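Local atomic coordinates of StiE protein (Stigmatella aurantiaca, PDB entry 6ECX), a protein that belongs to a modular polyketide synthase and, through the oxygen-methyltransferase domain seen here, uses S-adenosylmethionine to O-methylate polyketide intermediates. Residues 40-46 with 237-243; 51-57 with 250-254; 80-84 with 188-192; 176-180 with 220-226. One frame throughout, in Å; residues are numbered along the deposited sequence.

Contact 1 of 4, residues 40-46 with 237-243; sequences WGVFQEI and EVANCLH
A carbonyl already used inside a helix is shared here with an irregular chain. E237 O accepts the helical bond from C241 N (3.1 Å) and also a bond from F43 N (3.1 Å, 159° at the hydrogen). Residues 40-46 form no helix or strand; residues 41-43 are extended and Q44 is helical in phi/psi (-61/-35). They run beside helix 237-242, the nearest CA pairs being F43-E237 at 4.7 Å and I46-N240 at 5.1 Å. N240, with chi1 m, donates from ND2 to F43 O (3.1 Å, 163°), so F43 is held at both its backbone NH and its CO. One water joins Q44 O (2.7 Å) to E237 OE2 (2.8 Å); another links Q44 O (3.0 Å) and N240 ND2 (2.9 Å). C241 CA lies over the F43 ring, 4.0 Å from its centroid, with C241 SG oblique at 4.3 Å, a sulfur-aromatic contact. I46 CD1 makes a CH-pi contact over the H243 ring, 3.6 Å from its centroid. This is loop-on-helix packing next to the cofactor site: W40 follows close on L38, which binds S-adenosylmethionine. Helix 64-80 packs against V42 and F43, while helix 263-280 supplies R279 to N240 OD1 and Y275 to H243 ND1.

Contact 2 of 4, residues 51-57 with 250-254; sequences SWIRTVF and QFEAL
S51 is the N-cap of helix 52-57. Its OG, with chi1 t, accepts from R54 N at 3.0 Å (159°) and at the same time donates to Q250 OE1 at 2.6 Å, so a single hydroxyl caps helix 52-57 and ties it to helix 250-254. Q250 reaches it with chi1 m and chi2 t, and its OE1 also accepts from N244. I53, one residue past W52, directs its CA-to-CB bond toward helix 250-254: its CG2 lies 3.5 Å from Q250 OE1, its CG1 4.2 Å from L254 CD1, and its CD1 meets the edge of the F251 ring, 4.5 Å from F251 CD2. The two short segments run nearly parallel, with N-to-C directions 20° apart and axes 10.1 Å apart at closest approach. The closest CA pairs are I53-F251 at 7.3 Å and R54-Q250 at 7.6 Å. Together they form a helix pair at the periphery of the methyltransferase domain, about 23 Å from the centre of the chain, with F268 of helix 263-280 touching I53, F57 and F251. R54, extended beyond its m chi1, lays one face of its guanidinium over Q250 NE2; NH1 and Q250 NE2 are 3.3 Å apart, but both are donors and form no hydrogen bond. One turn further on, F57 (chi1 m) sets its CB 3.8 Å from L254 CD2, while L254 CD1 lies obliquely to its ring.

Contact 3 of 4, residues 80-84 with 188-192; sequences LFRAV and LLIMA
L80 closes helix 64-80, and a type I beta turn from F81 to V84 follows at once, fastened by V84 N to F81 O (3.1 Å). Strand 188-192 lies beside this turn without any hydrogen bond between the segments; the nearest CA pairs are L80-I190 at 6.6 Å and V84-L188 at 8.0 Å. The strand is a segment of 187-196, hydrogen-bonded to strand 157-163 through L188 and I190, in the sheet of order 3-2-1-4-5-7-6 that marks the Rossmann-like class I methyltransferases. Its side chains alternate: L188 and I190 face the turn, whereas L189 and M191 meet F176 of helix 172-181 on the opposite face. I190 (chi1 p, chi2 t) fits among three residues. Its CD1 stands over the F81 ring, 3.5 Å from the centroid and 11° off the normal, a CH-pi contact; its CG2 lies 3.6 Å from L80 O and 4.1 Å from V84 CG2. V84 CG2 also touches L188 CD1 (4.0 Å), and L80 CD2 reaches A192 CB (4.0 Å) and M191 O (3.5 Å).

Contact 4 of 4, residues 176-180 with 220-226; sequences FSNID and LFSSNHL
This is mixed packing, apolar contacts round the F176 ring bordered by polar bonds, between helix 172-181 and the place where helix 214-222 turns into strand 226-233. Residues 176-180 are helical throughout, with D180 N bonded to F176 O at 2.9 Å. In the partner, the end of helix 214-222 leads into a turn in which H225 adopts left-handed phi/psi (62/39). F221 O accepts from N224 N (3.0 Å) and, across five residues, from L226 N (2.9 Å), which starts the strand. The one close CA pair is D180-N224, 5.7 Å apart. F176, with chi1 m, has L220 CB over one face of its ring and L226 CD1 at its edge, the latter 3.5 Å from F176 CD2. The F221 ring meets it obliquely, centroids 5.6 Å apart and planes at 48°. In the Rossmann-like methyltransferase fold these are the helices that follow the fourth and fifth strands, so the contact joins two consecutive beta-alpha units. At the other end D180 (chi1 t) accepts from H225 ND1 on OD2 at 2.7 Å and 176°, a nearly linear His-carboxylate bond, while K292 forms a salt bridge with OD1. A water bonded to D180 OD2 (2.6 Å) and N224 OD1 (2.7 Å) spans the gap. N224, with chi1 m, turns ND2 back to L220 O (3.0 Å).

Overall arrangement
Contacts 1 and 2 adjoin, their centres 15 Å apart: W52 packs against W40, C241 and L242, with W40 CB 3.3 Å from W52 NE1. Contacts 3 and 4 adjoin likewise at 16 Å between centres, where F176 CZ lies 3.9 Å from M191 SD and F176 CE2 3.9 Å from L189 CD2. Between the pairs, centre-to-centre separations run from 20 Å (contacts 1 and 3, nearest atoms about 8 Å apart) to 39 Å (contacts 2 and 4), and contacts 3 and 4 are nested along the chain inside the loops closed by contacts 1 and 2. S-adenosylmethionine lies nearest contacts 1 and 3, about 6 Å from the W40 side chain and about 7 Å from that of L80, and about 11 Å from that of F176.

Contact 1 of 4, residues 40-46 with 237-243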
loop_
_atom_site.group_PDB
_atom_site.type_symbol
_atom_site.label_atom_id
_atom_site.label_comp_id
_atom_site.label_asym_id
_atom_site.label_seq_id
_atom_site.Cartn_x
_atom_site.Cartn_y
_atom_site.Cartn_z
ATOM N N TRP A 40 -3.961 7.125 0.261
ATOM C CA TRP A 40 -4.508 8.366 -0.266
ATOM C C TRP A 40 -3.786 8.712 -1.561
ATOM O O TRP A 40 -2.551 8.739 -1.593
ATOM C CB TRP A 40 -4.413 9.451 0.806
ATOM C CG TRP A 40 -5.203 9.020 2.036
ATOM C CD1 TRP A 40 -6.562 9.012 2.162
ATOM C CD2 TRP A 40 -4.689 8.475 3.269
ATOM N NE1 TRP A 40 -6.927 8.526 3.394
ATOM C CE2 TRP A 40 -5.799 8.190 4.093
ATOM C CE3 TRP A 40 -3.402 8.217 3.760
ATOM C CZ2 TRP A 40 -5.662 7.663 5.378
ATOM C CZ3 TRP A 40 -3.271 7.691 5.040
ATOM C CH2 TRP A 40 -4.394 7.421 5.831
ATOM N N GLY A 41 -4.565 9.007 -2.613
ATOM C CA GLY A 41 -4.210 8.608 -3.966
ATOM C C GLY A 41 -3.699 9.548 -5.045
ATOM O O GLY A 41 -3.041 10.555 -4.780
ATOM N N VAL A 42 -3.995 9.184 -6.293
ATOM C CA VAL A 42 -3.323 9.711 -7.476
ATOM C C VAL A 42 -4.097 10.916 -8.004
ATOM O O VAL A 42 -5.189 10.776 -8.565
ATOM C CB VAL A 42 -3.169 8.621 -8.550
ATOM C CG1 VAL A 42 -2.740 9.204 -9.887
ATOM C CG2 VAL A 42 -2.176 7.563 -8.087
ATOM N N PHE A 43 -3.538 12.106 -7.809
ATOM C CA PHE A 43 -4.012 13.322 -8.463
ATOM C C PHE A 43 -3.147 13.537 -9.700
ATOM O O PHE A 43 -1.952 13.823 -9.581
ATOM C CB PHE A 43 -3.928 14.532 -7.531
ATOM C CG PHE A 43 -5.126 14.710 -6.623
ATOM C CD1 PHE A 43 -5.654 13.647 -5.921
ATOM C CD2 PHE A 43 -5.700 15.960 -6.451
ATOM C CE1 PHE A 43 -6.746 13.815 -5.082
ATOM C CE2 PHE A 43 -6.790 16.128 -5.604
ATOM C CZ PHE A 43 -7.313 15.056 -4.927
ATOM N N GLN A 44 -3.747 13.394 -10.887
ATOM C CA GLN A 44 -2.978 13.582 -12.114
ATOM C C GLN A 44 -2.432 15.003 -12.196
ATOM O O GLN A 44 -1.318 15.224 -12.694
ATOM C CB GLN A 44 -3.834 13.254 -13.343
ATOM C CG GLN A 44 -4.409 11.836 -13.370
ATOM C CD GLN A 44 -5.799 11.751 -12.754
ATOM O OE1 GLN A 44 -6.194 12.605 -11.957
ATOM N NE2 GLN A 44 -6.552 10.719 -13.133
ATOM N N GLU A 45 -3.196 15.975 -11.699
ATOM C CA GLU A 45 -2.754 17.358 -11.595
ATOM C C GLU A 45 -3.212 17.929 -10.258
ATOM O O GLU A 45 -4.141 17.418 -9.626
ATOM C CB GLU A 45 -3.294 18.230 -12.745
ATOM C CG GLU A 45 -2.734 17.901 -14.122
ATOM C CD GLU A 45 -1.232 18.124 -14.223
ATOM O OE1 GLU A 45 -0.701 18.956 -13.452
ATOM O OE2 GLU A 45 -0.585 17.463 -15.069
ATOM N N ILE A 46 -2.530 18.991 -9.822
ATOM C CA ILE A 46 -3.022 19.778 -8.700
ATOM C C ILE A 46 -4.394 20.333 -9.057
ATOM O O ILE A 46 -4.593 20.889 -10.143
ATOM C CB ILE A 46 -2.032 20.906 -8.361
ATOM C CG1 ILE A 46 -0.745 20.329 -7.760
ATOM C CG2 ILE A 46 -2.687 21.959 -7.444
ATOM C CD1 ILE A 46 0.413 21.311 -7.763
ATOM N N GLU A 237 2.088 12.347 -8.292
ATOM C CA GLU A 237 0.639 12.424 -8.196
ATOM C C GLU A 237 0.160 12.281 -6.762
ATOM O O GLU A 237 -0.881 12.842 -6.398
ATOM C CB GLU A 237 0.000 11.345 -9.074
ATOM C CG GLU A 237 0.208 11.595 -10.575
ATOM C CD GLU A 237 1.638 11.347 -11.035
ATOM O OE1 GLU A 237 2.318 10.491 -10.429
ATOM O OE2 GLU A 237 2.080 12.008 -12.002
ATOM N N VAL A 238 0.881 11.506 -5.955
ATOM C CA VAL A 238 0.598 11.466 -4.526
ATOM C C VAL A 238 0.893 12.825 -3.900
ATOM O O VAL A 238 0.097 13.355 -3.109
ATOM C CB VAL A 238 1.408 10.325 -3.882
ATOM C CG1 VAL A 238 1.567 10.547 -2.400
ATOM C CG2 VAL A 238 0.709 8.996 -4.143
ATOM N N ALA A 239 2.016 13.435 -4.287
ATOM C CA ALA A 239 2.341 14.776 -3.796
ATOM C C ALA A 239 1.311 15.798 -4.271
ATOM O O ALA A 239 0.984 16.743 -3.545
ATOM C CB ALA A 239 3.750 15.175 -4.245
ATOM N N ASN A 240 0.787 15.625 -5.491
ATOM C CA ASN A 240 -0.303 16.486 -5.950
ATOM C C ASN A 240 -1.520 16.370 -5.040
ATOM O O ASN A 240 -2.258 17.345 -4.851
ATOM C CB ASN A 240 -0.710 16.132 -7.381
ATOM C CG ASN A 240 0.290 16.594 -8.416
ATOM O OD1 ASN A 240 1.168 17.424 -8.146
ATOM N ND2 ASN A 240 0.150 16.065 -9.627
ATOM N N CYS A 241 -1.767 15.174 -4.494
ATOM C CA CYS A 241 -2.914 15.003 -3.608
ATOM C C CYS A 241 -2.726 15.788 -2.314
ATOM O O CYS A 241 -3.681 16.373 -1.788
ATOM C CB CYS A 241 -3.138 13.513 -3.317
ATOM S SG CYS A 241 -4.534 13.167 -2.213
ATOM N N LEU A 242 -1.495 15.828 -1.801
ATOM C CA LEU A 242 -1.181 16.498 -0.546
ATOM C C LEU A 242 -0.912 17.986 -0.718
ATOM O O LEU A 242 -0.732 18.682 0.286
ATOM C CB LEU A 242 0.033 15.833 0.110
ATOM C CG LEU A 242 -0.149 14.341 0.374
ATOM C CD1 LEU A 242 1.097 13.744 1.000
ATOM C CD2 LEU A 242 -1.356 14.147 1.275
ATOM N N HIS A 243 -0.895 18.483 -1.953
ATOM C CA HIS A 243 -0.585 19.888 -2.205
ATOM C C HIS A 243 -1.605 20.807 -1.535
ATOM O O HIS A 243 -2.815 20.669 -1.736
ATOM C CB HIS A 243 -0.545 20.140 -3.713
ATOM C CG HIS A 243 0.010 21.476 -4.085
ATOM N ND1 HIS A 243 1.359 21.756 -4.048
ATOM C CD2 HIS A 243 -0.601 22.613 -4.494
ATOM C CE1 HIS A 243 1.555 23.010 -4.416
ATOM N NE2 HIS A 243 0.383 23.551 -4.694
HETATM O O HOH W 1 0.211 13.286 -13.677
HETATM O O HOH W 2 1.022 17.069 -12.254
#

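Contact 2 of 4, residues 51-57 with 250-254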
loop_
_atom_site.group_PDB
_atom_site.type_symbol
_atom_site.label_atom_id
_atom_site.label_comp_id
_atom_site.label_asym_id
_atom_site.label_seq_id
_atom_site.Cartn_x
_atom_site.Cartn_y
_atom_site.Cartn_z
ATOM N N SER A 51 -8.313 20.309 -0.557
ATOM C CA SER A 51 -7.571 20.215 0.693
ATOM C C SER A 51 -7.724 18.788 1.203
ATOM O O SER A 51 -8.783 18.417 1.719
ATOM C CB SER A 51 -8.077 21.224 1.712
ATOM O OG SER A 51 -7.550 20.921 2.984
ATOM N N TRP A 52 -6.673 17.989 1.027
ATOM C CA TRP A 52 -6.669 16.646 1.591
ATOM C C TRP A 52 -6.876 16.689 3.102
ATOM O O TRP A 52 -7.587 15.849 3.668
ATOM C CB TRP A 52 -5.357 15.951 1.234
ATOM C CG TRP A 52 -5.253 14.576 1.767
ATOM C CD1 TRP A 52 -5.772 13.441 1.215
ATOM C CD2 TRP A 52 -4.586 14.175 2.969
ATOM N NE1 TRP A 52 -5.471 12.355 2.002
ATOM C CE2 TRP A 52 -4.744 12.778 3.086
ATOM C CE3 TRP A 52 -3.879 14.860 3.963
ATOM C CZ2 TRP A 52 -4.215 12.050 4.155
ATOM C CZ3 TRP A 52 -3.356 14.138 5.027
ATOM C CH2 TRP A 52 -3.525 12.746 5.112
ATOM N N ILE A 53 -6.295 17.687 3.768
ATOM C CA ILE A 53 -6.378 17.741 5.222
ATOM C C ILE A 53 -7.815 18.014 5.666
ATOM O O ILE A 53 -8.312 17.385 6.604
ATOM C CB ILE A 53 -5.371 18.773 5.779
ATOM C CG1 ILE A 53 -5.117 18.537 7.268
ATOM C CG2 ILE A 53 -5.797 20.215 5.521
ATOM C CD1 ILE A 53 -4.285 17.299 7.513
ATOM N N ARG A 54 -8.523 18.914 4.976
ATOM C CA ARG A 54 -9.902 19.202 5.363
ATOM C C ARG A 54 -10.819 18.035 5.017
ATOM O O ARG A 54 -11.729 17.702 5.786
ATOM C CB ARG A 54 -10.393 20.494 4.695
ATOM C CG ARG A 54 -9.682 21.752 5.161
ATOM C CD ARG A 54 -10.226 23.023 4.510
ATOM N NE ARG A 54 -9.923 24.190 5.341
ATOM C CZ ARG A 54 -10.066 25.460 4.968
ATOM N NH1 ARG A 54 -10.504 25.768 3.756
ATOM N NH2 ARG A 54 -9.755 26.431 5.814
ATOM N N THR A 55 -10.586 17.393 3.872
ATOM C CA THR A 55 -11.436 16.281 3.461
ATOM C C THR A 55 -11.349 15.120 4.445
ATOM O O THR A 55 -12.368 14.508 4.789
ATOM C CB THR A 55 -11.053 15.819 2.053
ATOM O OG1 THR A 55 -11.363 16.854 1.112
ATOM C CG2 THR A 55 -11.812 14.560 1.682
ATOM N N VAL A 56 -10.141 14.816 4.925
ATOM C CA VAL A 56 -9.947 13.657 5.786
ATOM C C VAL A 56 -10.541 13.859 7.178
ATOM O O VAL A 56 -10.872 12.876 7.853
ATOM C CB VAL A 56 -8.440 13.320 5.833
ATOM C CG1 VAL A 56 -8.137 12.223 6.840
ATOM C CG2 VAL A 56 -7.978 12.886 4.463
ATOM N N PHE A 57 -10.740 15.102 7.616
ATOM C CA PHE A 57 -11.179 15.366 8.983
ATOM C C PHE A 57 -12.643 15.757 9.106
ATOM O O PHE A 57 -13.321 15.284 10.021
ATOM C CB PHE A 57 -10.313 16.456 9.609
ATOM C CG PHE A 57 -8.966 15.971 10.029
ATOM C CD1 PHE A 57 -8.707 15.681 11.356
ATOM C CD2 PHE A 57 -7.962 15.780 9.096
ATOM C CE1 PHE A 57 -7.469 15.228 11.747
ATOM C CE2 PHE A 57 -6.721 15.327 9.480
ATOM C CZ PHE A 57 -6.476 15.053 10.812
ATOM N N GLN A 250 -4.614 26.120 7.542
ATOM C CA GLN A 250 -5.669 25.114 7.528
ATOM C C GLN A 250 -5.513 24.135 8.686
ATOM O O GLN A 250 -6.500 23.789 9.348
ATOM C CB GLN A 250 -5.690 24.364 6.190
ATOM C CG GLN A 250 -6.237 25.193 5.043
ATOM C CD GLN A 250 -6.768 24.362 3.899
ATOM O OE1 GLN A 250 -6.648 23.135 3.892
ATOM N NE2 GLN A 250 -7.371 25.031 2.919
ATOM N N PHE A 251 -4.281 23.698 8.958
ATOM C CA PHE A 251 -4.059 22.705 10.002
ATOM C C PHE A 251 -4.335 23.268 11.390
ATOM O O PHE A 251 -4.818 22.537 12.263
ATOM C CB PHE A 251 -2.629 22.170 9.920
ATOM C CG PHE A 251 -2.300 21.158 10.978
ATOM C CD1 PHE A 251 -1.589 21.525 12.111
ATOM C CD2 PHE A 251 -2.708 19.843 10.844
ATOM C CE1 PHE A 251 -1.288 20.597 13.090
ATOM C CE2 PHE A 251 -2.410 18.910 11.816
ATOM C CZ PHE A 251 -1.698 19.288 12.941
ATOM N N GLU A 252 -4.031 24.547 11.620
ATOM C CA GLU A 252 -4.339 25.153 12.911
ATOM C C GLU A 252 -5.839 25.179 13.164
ATOM O O GLU A 252 -6.292 24.942 14.290
ATOM C CB GLU A 252 -3.778 26.570 12.984
ATOM C CG GLU A 252 -2.295 26.684 12.726
ATOM C CD GLU A 252 -1.793 28.093 12.969
ATOM O OE1 GLU A 252 -2.327 28.761 13.879
ATOM O OE2 GLU A 252 -0.879 28.536 12.242
ATOM N N ALA A 253 -6.626 25.469 12.124
ATOM C CA ALA A 253 -8.071 25.593 12.289
ATOM C C ALA A 253 -8.690 24.268 12.715
ATOM O O ALA A 253 -9.535 24.226 13.615
ATOM C CB ALA A 253 -8.707 26.098 10.993
ATOM N N LEU A 254 -8.278 23.168 12.077
ATOM C CA LEU A 254 -8.754 21.853 12.497
ATOM C C LEU A 254 -8.182 21.467 13.858
ATOM O O LEU A 254 -8.890 20.894 14.695
ATOM C CB LEU A 254 -8.395 20.806 11.443
ATOM C CG LEU A 254 -9.266 20.793 10.187
ATOM C CD1 LEU A 254 -8.534 20.109 9.046
ATOM C CD2 LEU A 254 -10.601 20.103 10.459
#

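Contact 3 of 4, residues 80-84 with 188-192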
loop_
_atom_site.group_PDB
_atom_site.type_symbol
_atom_site.label_atom_id
_atom_site.label_comp_id
_atom_site.label_asym_id
_atom_site.label_seq_id
_atom_site.Cartn_x
_atom_site.Cartn_y
_atom_site.Cartn_z
ATOM N N LEU A 80 -2.137 -0.091 -9.321
ATOM C CA LEU A 80 -1.610 -1.223 -8.555
ATOM C C LEU A 80 -1.977 -2.568 -9.169
ATOM O O LEU A 80 -1.176 -3.508 -9.142
ATOM C CB LEU A 80 -2.125 -1.170 -7.116
ATOM C CG LEU A 80 -1.319 -0.298 -6.158
ATOM C CD1 LEU A 80 -2.172 0.125 -4.953
ATOM C CD2 LEU A 80 -0.111 -1.111 -5.709
ATOM N N PHE A 81 -3.198 -2.700 -9.674
ATOM C CA PHE A 81 -3.691 -3.966 -10.207
ATOM C C PHE A 81 -3.523 -4.067 -11.718
ATOM O O PHE A 81 -4.128 -4.942 -12.330
ATOM C CB PHE A 81 -5.171 -4.148 -9.859
ATOM C CG PHE A 81 -5.424 -4.608 -8.451
ATOM C CD1 PHE A 81 -5.553 -5.960 -8.162
ATOM C CD2 PHE A 81 -5.577 -3.685 -7.426
ATOM C CE1 PHE A 81 -5.812 -6.381 -6.863
ATOM C CE2 PHE A 81 -5.841 -4.092 -6.133
ATOM C CZ PHE A 81 -5.957 -5.435 -5.841
ATOM N N ARG A 82 -2.733 -3.171 -12.331
ATOM C CA ARG A 82 -2.691 -3.038 -13.785
ATOM C C ARG A 82 -2.440 -4.360 -14.504
ATOM O O ARG A 82 -2.927 -4.562 -15.625
ATOM C CB ARG A 82 -1.601 -2.029 -14.180
ATOM C CG ARG A 82 -0.182 -2.457 -13.745
ATOM C CD ARG A 82 0.769 -1.248 -13.802
ATOM N NE ARG A 82 2.111 -1.589 -13.323
ATOM C CZ ARG A 82 2.466 -1.614 -12.037
ATOM N NH1 ARG A 82 1.583 -1.312 -11.084
ATOM N NH2 ARG A 82 3.708 -1.933 -11.699
ATOM N N ALA A 83 -1.655 -5.244 -13.919
ATOM C CA ALA A 83 -1.225 -6.438 -14.629
ATOM C C ALA A 83 -1.965 -7.688 -14.186
ATOM O O ALA A 83 -1.745 -8.750 -14.776
ATOM C CB ALA A 83 0.284 -6.648 -14.449
ATOM N N VAL A 84 -2.860 -7.589 -13.193
ATOM C CA VAL A 84 -3.494 -8.765 -12.592
ATOM C C VAL A 84 -4.766 -9.112 -13.355
ATOM O O VAL A 84 -5.608 -8.247 -13.623
ATOM C CB VAL A 84 -3.809 -8.526 -11.107
ATOM C CG1 VAL A 84 -4.500 -9.741 -10.507
ATOM C CG2 VAL A 84 -2.546 -8.150 -10.323
ATOM N N LEU A 188 1.542 -13.831 -7.788
ATOM C CA LEU A 188 1.804 -12.396 -7.886
ATOM C C LEU A 188 1.777 -11.723 -6.512
ATOM O O LEU A 188 1.007 -12.103 -5.625
ATOM C CB LEU A 188 0.775 -11.709 -8.802
ATOM C CG LEU A 188 0.603 -12.292 -10.212
ATOM C CD1 LEU A 188 -0.519 -11.579 -10.965
ATOM C CD2 LEU A 188 1.916 -12.208 -10.981
ATOM N N LEU A 189 2.620 -10.710 -6.355
ATOM C CA LEU A 189 2.658 -9.841 -5.173
ATOM C C LEU A 189 2.545 -8.417 -5.685
ATOM O O LEU A 189 3.332 -8.019 -6.549
ATOM C CB LEU A 189 3.979 -10.022 -4.419
ATOM C CG LEU A 189 4.350 -9.014 -3.320
ATOM C CD1 LEU A 189 3.348 -9.108 -2.157
ATOM C CD2 LEU A 189 5.775 -9.269 -2.867
ATOM N N ILE A 190 1.544 -7.665 -5.228
ATOM C CA ILE A 190 1.473 -6.254 -5.581
ATOM C C ILE A 190 1.585 -5.446 -4.289
ATOM O O ILE A 190 0.977 -5.794 -3.271
ATOM C CB ILE A 190 0.219 -5.892 -6.404
ATOM C CG1 ILE A 190 -1.065 -6.288 -5.716
ATOM C CG2 ILE A 190 0.283 -6.549 -7.854
ATOM C CD1 ILE A 190 -2.312 -5.882 -6.552
ATOM N N MET A 191 2.419 -4.413 -4.319
ATOM C CA MET A 191 2.686 -3.638 -3.124
ATOM C C MET A 191 2.728 -2.170 -3.483
ATOM O O MET A 191 3.130 -1.799 -4.587
ATOM C CB MET A 191 4.014 -4.021 -2.478
ATOM C CG MET A 191 3.980 -5.305 -1.706
ATOM S SD MET A 191 5.638 -5.668 -1.137
ATOM C CE MET A 191 6.297 -4.031 -0.866
ATOM N N ALA A 192 2.263 -1.345 -2.551
ATOM C CA ALA A 192 2.536 0.079 -2.561
ATOM C C ALA A 192 3.437 0.358 -1.368
ATOM O O ALA A 192 3.107 -0.032 -0.240
ATOM C CB ALA A 192 1.238 0.893 -2.481
#

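Contact 4 of 4, residues 176-180 with 220-226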
loop_
_atom_site.group_PDB
_atom_site.type_symbol
_atom_site.label_atom_id
_atom_site.label_comp_id
_atom_site.label_asym_id
_atom_site.label_seq_id
_atom_site.Cartn_x
_atom_site.Cartn_y
_atom_site.Cartn_z
ATOM N N PHE A 176 8.997 -11.622 4.229
ATOM C CA PHE A 176 9.101 -12.080 2.844
ATOM C C PHE A 176 9.316 -13.586 2.752
ATOM O O PHE A 176 8.934 -14.189 1.750
ATOM C CB PHE A 176 10.182 -11.282 2.107
ATOM C CG PHE A 176 9.660 -9.977 1.575
ATOM C CD1 PHE A 176 9.589 -8.856 2.397
ATOM C CD2 PHE A 176 9.130 -9.891 0.300
ATOM C CE1 PHE A 176 9.054 -7.675 1.932
ATOM C CE2 PHE A 176 8.587 -8.694 -0.162
ATOM C CZ PHE A 176 8.544 -7.596 0.654
ATOM N N SER A 177 9.849 -14.214 3.798
ATOM C CA SER A 177 9.835 -15.670 3.870
ATOM C C SER A 177 8.407 -16.189 3.962
ATOM O O SER A 177 8.032 -17.151 3.273
ATOM C CB SER A 177 10.672 -16.132 5.069
ATOM O OG SER A 177 10.420 -17.487 5.398
ATOM N N ASN A 178 7.590 -15.557 4.811
ATOM C CA ASN A 178 6.176 -15.922 4.911
ATOM C C ASN A 178 5.460 -15.750 3.569
ATOM O O ASN A 178 4.621 -16.574 3.187
ATOM C CB ASN A 178 5.512 -15.062 5.990
ATOM C CG ASN A 178 4.215 -15.657 6.509
ATOM O OD1 ASN A 178 3.811 -16.764 6.126
ATOM N ND2 ASN A 178 3.560 -14.925 7.412
ATOM N N ILE A 179 5.760 -14.676 2.845
ATOM C CA ILE A 179 5.140 -14.482 1.535
ATOM C C ILE A 179 5.552 -15.606 0.587
ATOM O O ILE A 179 4.709 -16.260 -0.045
ATOM C CB ILE A 179 5.511 -13.099 0.960
ATOM C CG1 ILE A 179 4.835 -11.980 1.770
ATOM C CG2 ILE A 179 5.104 -13.028 -0.524
ATOM C CD1 ILE A 179 5.338 -10.574 1.448
ATOM N N ASP A 180 6.861 -15.853 0.498
ATOM C CA ASP A 180 7.400 -16.911 -0.357
ATOM C C ASP A 180 6.764 -18.268 -0.050
ATOM O O ASP A 180 6.241 -18.936 -0.940
ATOM C CB ASP A 180 8.926 -16.968 -0.179
ATOM C CG ASP A 180 9.591 -17.973 -1.090
ATOM O OD1 ASP A 180 8.923 -18.447 -2.028
ATOM O OD2 ASP A 180 10.781 -18.283 -0.859
ATOM N N LEU A 220 15.601 -8.521 -0.315
ATOM C CA LEU A 220 14.409 -9.188 0.198
ATOM C C LEU A 220 13.726 -10.011 -0.880
ATOM O O LEU A 220 13.302 -11.147 -0.629
ATOM C CB LEU A 220 13.421 -8.163 0.757
ATOM C CG LEU A 220 13.835 -7.494 2.073
ATOM C CD1 LEU A 220 12.888 -6.347 2.371
ATOM C CD2 LEU A 220 13.815 -8.521 3.187
ATOM N N PHE A 221 13.536 -9.427 -2.066
ATOM C CA PHE A 221 12.872 -10.177 -3.139
ATOM C C PHE A 221 13.713 -11.380 -3.543
ATOM O O PHE A 221 13.222 -12.507 -3.592
ATOM C CB PHE A 221 12.629 -9.293 -4.373
ATOM C CG PHE A 221 11.651 -8.155 -4.160
ATOM C CD1 PHE A 221 10.905 -8.054 -2.992
ATOM C CD2 PHE A 221 11.508 -7.166 -5.134
ATOM C CE1 PHE A 221 10.015 -6.988 -2.806
ATOM C CE2 PHE A 221 10.632 -6.103 -4.961
ATOM C CZ PHE A 221 9.883 -6.004 -3.794
ATOM N N SER A 222 14.999 -11.155 -3.815
ATOM C CA SER A 222 15.826 -12.178 -4.467
ATOM C C SER A 222 16.151 -13.344 -3.547
ATOM O O SER A 222 16.376 -14.457 -4.035
ATOM C CB SER A 222 17.142 -11.570 -4.958
ATOM O OG SER A 222 16.905 -10.384 -5.691
ATOM N N SER A 223 16.265 -13.090 -2.239
ATOM C CA SER A 223 16.458 -14.128 -1.226
ATOM C C SER A 223 15.200 -14.945 -0.986
ATOM O O SER A 223 15.259 -15.961 -0.281
ATOM C CB SER A 223 16.886 -13.509 0.114
ATOM O OG SER A 223 17.981 -12.644 -0.094
ATOM N N ASN A 224 14.062 -14.508 -1.513
ATOM C CA ASN A 224 12.795 -15.171 -1.252
ATOM C C ASN A 224 12.045 -15.478 -2.551
ATOM O O ASN A 224 10.816 -15.455 -2.594
ATOM C CB ASN A 224 11.977 -14.326 -0.273
ATOM C CG ASN A 224 12.616 -14.307 1.116
ATOM O OD1 ASN A 224 12.521 -15.292 1.834
ATOM N ND2 ASN A 224 13.308 -13.220 1.470
ATOM N N HIS A 225 12.785 -15.755 -3.624
ATOM C CA HIS A 225 12.211 -16.276 -4.867
ATOM C C HIS A 225 11.217 -15.303 -5.493
ATOM O O HIS A 225 10.209 -15.716 -6.065
ATOM C CB HIS A 225 11.545 -17.643 -4.644
ATOM C CG HIS A 225 12.475 -18.681 -4.094
ATOM N ND1 HIS A 225 12.435 -19.096 -2.779
ATOM C CD2 HIS A 225 13.489 -19.367 -4.674
ATOM C CE1 HIS A 225 13.385 -19.992 -2.574
ATOM N NE2 HIS A 225 14.038 -20.173 -3.708
ATOM N N LEU A 226 11.515 -14.005 -5.439
ATOM C CA LEU A 226 10.611 -12.991 -5.970
ATOM C C LEU A 226 11.326 -12.160 -7.018
ATOM O O LEU A 226 12.462 -11.716 -6.800
ATOM C CB LEU A 226 10.071 -12.084 -4.845
ATOM C CG LEU A 226 9.199 -12.788 -3.802
ATOM C CD1 LEU A 226 8.988 -11.919 -2.557
ATOM C CD2 LEU A 226 7.851 -13.195 -4.416
HETATM O O HOH W 3 12.252 -17.925 1.299
#